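Local coordinates for RmpD (Hexulose-6-phosphate synthase) (Streptococcus mutans, PDB 3EXR), which is a TIM-barrel protein of the orotidine 5'-phosphate decarboxylase / HUMPS family and probably acts as an enzyme, at residues 25-33 and 205-213. Residues are numbered along the deposited sequence; the frame is centred on the assembly and turned at random.
Sequences VSVGNEVDV and PAGAARAFK
Glu30 lies against Ala206 and Ala209 and ends on the guanidinium of Arg210. Its CB points at helix 205-220 and sits 3.6 Å from CB of Ala209. CG comes next, against the backbone: it lies 3.5 Å from O of Ala206, with the Ala206 methyl close by. A bend at chi2 (-63°) then turns the carboxylate along the helix to Arg210, whose guanidinium it meets side-on. Arg210 NE gives a nearly straight bond to Glu30 OE1 (3.0 Å, 169° at the hydrogen), and NH2 gives a second to OE2. OE1 lies in the guanidinium plane, yet both nitrogens approach from above the carboxylate plane, because the two flat groups are turned 54° apart.

In this closed eight-stranded TIM barrel the contact joins the first helix, 17-27, and the turn after it to the last helix, 205-220, neighbours where the ring of outer helices closes. Toward the barrel wall the packing is apolar: CG1 of Val27 lies 3.5 Å from CB of Pro205, and Val31 touches the Ala209 methyl. Ile199 of helix 197-200 packs on both Val27 and Ala209.

At the start of helix 205-220 a water links O of Ser26 to N of Ala206, taking up an amide of the first turn. At the other end of the contact Lys213 and Asp32 approach from opposite directions, Lys213 NZ meeting Asp32 OD2 at 2.8 Å on the syn side, though tilted out of the carboxylate plane. NZ also bonds O of Pro6, while OD2 takes N of Leu8, tying this salt bridge to strand 7-12 and to the residue just before it.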
loop_
_atom_site.group_PDB
_atom_site.type_symbol
_atom_site.label_atom_id
_atom_site.label_comp_id
_atom_site.label_asym_id
_atom_site.label_seq_id
_atom_site.Cartn_x
_atom_site.Cartn_y
_atom_site.Cartn_z
ATOM N N VAL A 25 -12.119 -18.408 9.746
ATOM C CA VAL A 25 -12.950 -19.282 10.578
ATOM C C VAL A 25 -12.240 -20.608 10.871
ATOM O O VAL A 25 -12.383 -21.152 11.959
ATOM C CB VAL A 25 -14.350 -19.485 9.944
ATOM C CG1 VAL A 25 -15.155 -20.573 10.696
ATOM C CG2 VAL A 25 -15.120 -18.178 9.967
ATOM N N SER A 26 -11.452 -21.105 9.915
ATOM C CA SER A 26 -10.748 -22.388 10.088
ATOM C C SER A 26 -9.694 -22.386 11.179
ATOM O O SER A 26 -9.426 -23.437 11.760
ATOM C CB SER A 26 -10.132 -22.869 8.764
ATOM O OG SER A 26 -8.975 -22.126 8.391
ATOM N N VAL A 27 -9.045 -21.237 11.410
ATOM C CA VAL A 27 -7.927 -21.141 12.356
ATOM C C VAL A 27 -8.112 -20.162 13.512
ATOM O O VAL A 27 -7.322 -20.160 14.457
ATOM C CB VAL A 27 -6.568 -20.801 11.670
ATOM C CG1 VAL A 27 -6.184 -21.820 10.641
ATOM C CG2 VAL A 27 -6.544 -19.409 11.078
ATOM N N GLY A 28 -9.147 -19.339 13.442
ATOM C CA GLY A 28 -9.325 -18.222 14.361
ATOM C C GLY A 28 -9.167 -18.538 15.833
ATOM O O GLY A 28 -8.481 -17.833 16.560
ATOM N N ASN A 29 -9.783 -19.617 16.279
ATOM C CA ASN A 29 -9.750 -19.958 17.688
ATOM C C ASN A 29 -8.359 -20.341 18.179
ATOM O O ASN A 29 -8.076 -20.297 19.380
ATOM C CB ASN A 29 -10.735 -21.090 17.967
ATOM C CG ASN A 29 -12.181 -20.630 17.928
ATOM O OD1 ASN A 29 -12.482 -19.415 17.910
ATOM N ND2 ASN A 29 -13.098 -21.597 17.934
ATOM N N GLU A 30 -7.499 -20.732 17.250
ATOM C CA GLU A 30 -6.181 -21.240 17.592
ATOM C C GLU A 30 -5.066 -20.211 17.512
ATOM O O GLU A 30 -3.946 -20.486 17.940
ATOM C CB GLU A 30 -5.832 -22.425 16.703
ATOM C CG GLU A 30 -6.848 -23.563 16.748
ATOM C CD GLU A 30 -6.986 -24.209 18.125
ATOM O OE1 GLU A 30 -5.991 -24.263 18.883
ATOM O OE2 GLU A 30 -8.112 -24.667 18.445
ATOM N N VAL A 31 -5.360 -19.030 16.962
ATOM C CA VAL A 31 -4.347 -17.994 16.773
ATOM C C VAL A 31 -4.596 -16.840 17.715
ATOM O O VAL A 31 -5.676 -16.730 18.301
ATOM C CB VAL A 31 -4.277 -17.494 15.283
ATOM C CG1 VAL A 31 -4.105 -18.697 14.350
ATOM C CG2 VAL A 31 -5.499 -16.679 14.894
ATOM N N ASP A 32 -3.585 -15.988 17.862
ATOM C CA ASP A 32 -3.663 -14.806 18.722
ATOM C C ASP A 32 -4.050 -13.550 17.945
ATOM O O ASP A 32 -4.598 -12.603 18.518
ATOM C CB ASP A 32 -2.301 -14.584 19.381
ATOM C CG ASP A 32 -1.839 -15.791 20.125
ATOM O OD1 ASP A 32 -2.602 -16.196 21.031
ATOM O OD2 ASP A 32 -0.764 -16.354 19.823
ATOM N N VAL A 33 -3.679 -13.520 16.672
ATOM C CA VAL A 33 -3.891 -12.320 15.844
ATOM C C VAL A 33 -4.384 -12.732 14.439
ATOM O O VAL A 33 -3.845 -13.674 13.845
ATOM C CB VAL A 33 -2.567 -11.518 15.658
ATOM C CG1 VAL A 33 -2.788 -10.205 14.968
ATOM C CG2 VAL A 33 -1.804 -11.330 16.979
ATOM N N PRO A 205 -6.298 -27.162 9.314
ATOM C CA PRO A 205 -5.731 -25.868 9.674
ATOM C C PRO A 205 -5.726 -25.599 11.175
ATOM O O PRO A 205 -4.707 -25.144 11.695
ATOM C CB PRO A 205 -6.622 -24.880 8.905
ATOM C CG PRO A 205 -7.128 -25.674 7.781
ATOM C CD PRO A 205 -7.381 -27.022 8.318
ATOM N N ALA A 206 -6.803 -25.926 11.881
ATOM C CA ALA A 206 -6.831 -25.691 13.311
ATOM C C ALA A 206 -5.739 -26.498 14.055
ATOM O O ALA A 206 -5.100 -25.985 14.973
ATOM C CB ALA A 206 -8.232 -25.960 13.859
ATOM N N GLY A 207 -5.539 -27.747 13.635
ATOM C CA GLY A 207 -4.528 -28.624 14.225
ATOM C C GLY A 207 -3.136 -28.082 13.928
ATOM O O GLY A 207 -2.292 -28.043 14.814
ATOM N N ALA A 208 -2.919 -27.599 12.699
ATOM C CA ALA A 208 -1.616 -27.051 12.312
ATOM C C ALA A 208 -1.317 -25.770 13.078
ATOM O O ALA A 208 -0.203 -25.586 13.564
ATOM C CB ALA A 208 -1.534 -26.857 10.822
ATOM N N ALA A 209 -2.336 -24.938 13.258
ATOM C CA ALA A 209 -2.213 -23.718 14.048
ATOM C C ALA A 209 -1.864 -24.043 15.496
ATOM O O ALA A 209 -0.938 -23.455 16.062
ATOM C CB ALA A 209 -3.501 -22.867 13.973
ATOM N N ARG A 210 -2.581 -25.003 16.089
ATOM C CA ARG A 210 -2.283 -25.376 17.470
ATOM C C ARG A 210 -0.879 -25.964 17.623
ATOM O O ARG A 210 -0.233 -25.711 18.637
ATOM C CB ARG A 210 -3.327 -26.347 18.007
ATOM C CG ARG A 210 -3.202 -26.563 19.483
ATOM C CD ARG A 210 -4.176 -27.611 19.962
ATOM N NE ARG A 210 -5.528 -27.073 19.867
ATOM C CZ ARG A 210 -6.635 -27.788 20.046
ATOM N NH1 ARG A 210 -6.555 -29.069 20.376
ATOM N NH2 ARG A 210 -7.813 -27.228 19.929
ATOM N N ALA A 211 -0.421 -26.758 16.652
ATOM C CA ALA A 211 0.926 -27.364 16.733
ATOM C C ALA A 211 1.997 -26.278 16.691
ATOM O O ALA A 211 3.000 -26.359 17.387
ATOM C CB ALA A 211 1.135 -28.341 15.628
ATOM N N PHE A 212 1.744 -25.235 15.894
ATOM C CA PHE A 212 2.668 -24.126 15.757
ATOM C C PHE A 212 2.753 -23.393 17.106
ATOM O O PHE A 212 3.852 -23.129 17.608
ATOM C CB PHE A 212 2.153 -23.203 14.640
ATOM C CG PHE A 212 3.160 -22.211 14.114
ATOM C CD1 PHE A 212 3.679 -22.354 12.836
ATOM C CD2 PHE A 212 3.489 -21.082 14.841
ATOM C CE1 PHE A 212 4.578 -21.411 12.328
ATOM C CE2 PHE A 212 4.390 -20.139 14.335
ATOM C CZ PHE A 212 4.923 -20.313 13.067
ATOM N N LYS A 213 1.597 -23.130 17.724
ATOM C CA LYS A 213 1.565 -22.446 19.009
ATOM C C LYS A 213 2.172 -23.336 20.127
ATOM O O LYS A 213 2.835 -22.812 21.050
ATOM C CB LYS A 213 0.132 -21.969 19.321
ATOM C CG LYS A 213 -0.010 -21.148 20.569
ATOM C CD LYS A 213 0.343 -19.683 20.325
ATOM C CE LYS A 213 0.639 -18.978 21.633
ATOM N NZ LYS A 213 1.149 -17.594 21.414
HETATM O O HOH W 1 -9.734 -26.083 10.834
#